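Hydrolase, isochorismatase family (Pseudomonas putida KT2440, PDB 4H17) is a hydrolase of the isochorismatase family, with a Rossmann-like fold, and probably acts on a small-molecule substrate. Local coordinates at residues H115-Q119 / D146-R150. Residues are numbered along the deposited sequence; the frame is centred on the assembly and turned at random.
Sequences HETLQ and DYGYR. With SO4 (sulfate ion), chain D.
His115 and Leu118, one turn of helix 114-121, face Tyr147 and Tyr149 in the loop that leaves helix 133-146, the backbones coming nearest at His115 and Tyr147, whose CA atoms are 8.0 Å apart. In this Rossmann-like alpha/beta fold the loop is a Schellman motif: Gly148, at positive phi, is its C-prime residue, and the turn ends helix 133-146 and leads into strand 150-159 of the parallel sheet. The imidazole of His115 and the phenol of Tyr147 form a face-to-face stack, centroids 3.8 Å apart and planes tilted by 22°. The overlap is offset: Tyr147 CD1 lies over the imidazole face, toward its rim, 3.3 Å from His115 CE1. CG of His115 stands anti to the backbone N (chi1 -169°), which carries the ring out from the helix and over the tyrosine. Gln119 CD covers the opposite imidazole face, putting His115 between an amide and an aromatic ring. At the imidazole edge, in plane, a water sits 2.6 Å from His115 NE2 and donates to Tyr147 O, bridging helix and loop where no direct hydrogen bond joins them. Tyr149 meets the edge of the imidazole, its OH close to His115 CD2, and the same OH packs 3.3 Å from Leu118 CB. Leu118 CD1 lies over the face of the Tyr149 ring as a CH-pi contact, 18° off the normal, and both residues continue onto Leu126 of strand 125-131. Phe109 adds a further ring beside Tyr147, also touching His115 and Leu118. A sulfate, probably from the crystallisation liquor and also bound by Arg143 NH1 of the second subunit, lies at the far end of the phenol, where Tyr147 OH donates a 3.0 Å hydrogen bond to its O4.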
ATOM      1  N   HIS A 115       0.633  -6.727  16.750  1.00 12.18           N
ATOM      2  CA  HIS A 115      -0.808  -6.844  17.019  1.00 13.64           C
ATOM      3  C   HIS A 115      -1.124  -7.089  18.514  1.00 12.52           C
ATOM      4  O   HIS A 115      -1.912  -6.343  19.119  1.00 13.09           O
ATOM      5  CB  HIS A 115      -1.435  -7.899  16.125  1.00 16.47           C
ATOM      6  CG  HIS A 115      -2.920  -7.872  16.183  1.00 17.63           C
ATOM      7  ND1 HIS A 115      -3.698  -8.993  16.032  1.00 24.10           N
ATOM      8  CD2 HIS A 115      -3.770  -6.843  16.385  1.00 17.37           C
ATOM      9  CE1 HIS A 115      -4.974  -8.657  16.147  1.00 23.09           C
ATOM     10  NE2 HIS A 115      -5.048  -7.357  16.359  1.00 23.07           N
ATOM     11  N   GLU A 116      -0.446  -8.068  19.112  0.60 12.35           N
ATOM     12  CA  GLU A 116      -0.625  -8.432  20.515  0.60 16.01           C
ATOM     13  C   GLU A 116      -0.321  -7.221  21.379  0.60 13.73           C
ATOM     14  O   GLU A 116      -1.047  -6.923  22.334  0.60 14.16           O
ATOM     15  CB  GLU A 116       0.345  -9.597  20.846  0.60 18.84           C
ATOM     16  CG  GLU A 116       0.358 -10.183  22.260  0.60 23.36           C
ATOM     17  CD  GLU A 116       1.239 -11.433  22.375  0.60 28.73           C
ATOM     18  OE1 GLU A 116       1.778 -11.900  21.343  0.60 39.47           O
ATOM     19  OE2 GLU A 116       1.379 -11.973  23.489  0.60 29.02           O
ATOM     20  N   THR A 117       0.740  -6.498  21.021  1.00 11.74           N
ATOM     21  CA  THR A 117       1.124  -5.304  21.741  1.00 12.72           C
ATOM     22  C   THR A 117       0.029  -4.227  21.676  1.00 11.88           C
ATOM     23  O   THR A 117      -0.381  -3.625  22.712  1.00 11.42           O
ATOM     24  CB  THR A 117       2.434  -4.752  21.212  1.00 15.15           C
ATOM     25  OG1 THR A 117       3.448  -5.737  21.476  1.00 17.64           O
ATOM     26  CG2 THR A 117       2.790  -3.435  21.873  1.00 16.33           C
ATOM     27  N   LEU A 118      -0.449  -3.938  20.480  1.00 13.61           N
ATOM     28  CA  LEU A 118      -1.500  -2.928  20.351  1.00 14.26           C
ATOM     29  C   LEU A 118      -2.802  -3.353  21.062  1.00 15.36           C
ATOM     30  O   LEU A 118      -3.459  -2.501  21.649  1.00 13.84           O
ATOM     31  CB  LEU A 118      -1.755  -2.589  18.894  1.00 14.21           C
ATOM     32  CG  LEU A 118      -0.594  -1.963  18.134  1.00 12.41           C
ATOM     33  CD1 LEU A 118      -1.021  -1.744  16.686  1.00 15.15           C
ATOM     34  CD2 LEU A 118      -0.215  -0.669  18.824  1.00 12.51           C
ATOM     35  N   GLN A 119      -3.118  -4.655  21.060  1.00 16.49           N
ATOM     36  CA  GLN A 119      -4.273  -5.193  21.820  1.00 17.08           C
ATOM     37  C   GLN A 119      -4.121  -4.922  23.319  1.00 17.30           C
ATOM     38  O   GLN A 119      -5.025  -4.397  23.972  1.00 15.83           O
ATOM     39  CB  GLN A 119      -4.464  -6.680  21.532  1.00 17.87           C
ATOM     40  CG  GLN A 119      -5.052  -6.901  20.165  1.00 18.62           C
ATOM     41  CD  GLN A 119      -5.123  -8.370  19.798  1.00 26.87           C
ATOM     42  OE1 GLN A 119      -4.168  -9.115  19.994  1.00 31.71           O
ATOM     43  NE2 GLN A 119      -6.258  -8.792  19.285  1.00 26.36           N
ATOM     44  N   ASP A 146      -6.841  -3.794   8.402  1.00 15.43           N
ATOM     45  CA  ASP A 146      -7.323  -5.177   8.522  1.00 13.91           C
ATOM     46  C   ASP A 146      -7.647  -5.617   9.935  1.00 13.19           C
ATOM     47  O   ASP A 146      -8.530  -6.460  10.168  1.00 18.19           O
ATOM     48  CB  ASP A 146      -6.307  -6.152   7.935  1.00 12.54           C
ATOM     49  CG  ASP A 146      -6.231  -6.086   6.396  1.00 18.48           C
ATOM     50  OD1 ASP A 146      -7.189  -5.615   5.738  1.00 24.16           O
ATOM     51  OD2 ASP A 146      -5.213  -6.526   5.828  1.00 16.91           O
ATOM     52  N   TYR A 147      -6.908  -5.063  10.902  1.00 16.37           N
ATOM     53  CA  TYR A 147      -7.124  -5.398  12.323  1.00 15.59           C
ATOM     54  C   TYR A 147      -8.071  -4.424  13.020  1.00 19.78           C
ATOM     55  O   TYR A 147      -8.297  -4.498  14.221  1.00 23.38           O
ATOM     56  CB  TYR A 147      -5.782  -5.421  13.010  1.00 14.34           C
ATOM     57  CG  TYR A 147      -4.934  -6.592  12.669  1.00 17.24           C
ATOM     58  CD1 TYR A 147      -5.400  -7.893  12.931  1.00 25.67           C
ATOM     59  CD2 TYR A 147      -3.657  -6.443  12.173  1.00 16.76           C
ATOM     60  CE1 TYR A 147      -4.641  -8.994  12.675  1.00 22.25           C
ATOM     61  CE2 TYR A 147      -2.863  -7.554  11.916  1.00 18.90           C
ATOM     62  CZ  TYR A 147      -3.350  -8.836  12.191  1.00 19.54           C
ATOM     63  OH  TYR A 147      -2.619  -9.985  11.926  1.00 28.46           O
ATOM     64  N   GLY A 148      -8.643  -3.529  12.247  1.00 17.51           N
ATOM     65  CA  GLY A 148      -9.688  -2.651  12.763  1.00 17.04           C
ATOM     66  C   GLY A 148      -9.186  -1.411  13.470  1.00 18.14           C
ATOM     67  O   GLY A 148      -9.973  -0.700  14.081  1.00 18.08           O
ATOM     68  N   TYR A 149      -7.901  -1.084  13.352  1.00 12.98           N
ATOM     69  CA  TYR A 149      -7.414   0.158  13.872  1.00 13.07           C
ATOM     70  C   TYR A 149      -7.770   1.372  13.047  1.00 14.14           C
ATOM     71  O   TYR A 149      -7.978   1.287  11.834  1.00 15.70           O
ATOM     72  CB  TYR A 149      -5.885   0.122  14.050  1.00 12.03           C
ATOM     73  CG  TYR A 149      -5.516  -0.938  15.061  1.00 14.46           C
ATOM     74  CD1 TYR A 149      -5.607  -0.703  16.412  1.00 14.72           C
ATOM     75  CD2 TYR A 149      -5.070  -2.184  14.642  1.00 14.35           C
ATOM     76  CE1 TYR A 149      -5.304  -1.679  17.359  1.00 13.81           C
ATOM     77  CE2 TYR A 149      -4.756  -3.161  15.567  1.00 14.94           C
ATOM     78  CZ  TYR A 149      -4.882  -2.926  16.911  1.00 14.37           C
ATOM     79  OH  TYR A 149      -4.560  -3.930  17.807  1.00 19.66           O
ATOM     80  N   ARG A 150      -7.878   2.502  13.736  0.75 12.68           N
ATOM     81  CA  ARG A 150      -8.100   3.787  13.124  0.75 12.51           C
ATOM     82  C   ARG A 150      -6.768   4.502  13.113  0.75 14.39           C
ATOM     83  O   ARG A 150      -6.231   4.817  14.173  0.75 17.26           O
ATOM     84  CB  ARG A 150      -9.070   4.595  13.955  0.75 14.76           C
ATOM     85  CG  ARG A 150     -10.506   4.128  13.884  0.75 17.90           C
ATOM     86  CD  ARG A 150     -11.411   5.132  14.614  0.75 20.25           C
ATOM     87  NE  ARG A 150     -11.169   5.194  16.057  0.75 24.36           N
ATOM     88  CZ  ARG A 150     -11.725   4.380  16.960  0.75 30.09           C
ATOM     89  NH1 ARG A 150     -12.581   3.434  16.588  0.75 33.12           N
ATOM     90  NH2 ARG A 150     -11.442   4.529  18.249  0.75 32.13           N
TER
HETATM   91  S   SO4 D 202       0.565 -10.313   9.871  1.00 21.51           S
HETATM   92  O1  SO4 D 202       1.501 -10.946   8.929  1.00 23.06           O
HETATM   93  O2  SO4 D 202       0.373  -8.950   9.400  1.00 16.44           O
HETATM   94  O3  SO4 D 202       1.188 -10.300  11.205  1.00 25.52           O
HETATM   95  O4  SO4 D 202      -0.739 -11.060   9.861  1.00 22.35           O
HETATM   96  O   HOH W   1      -7.397  -6.196  16.332  1.00 26.97           O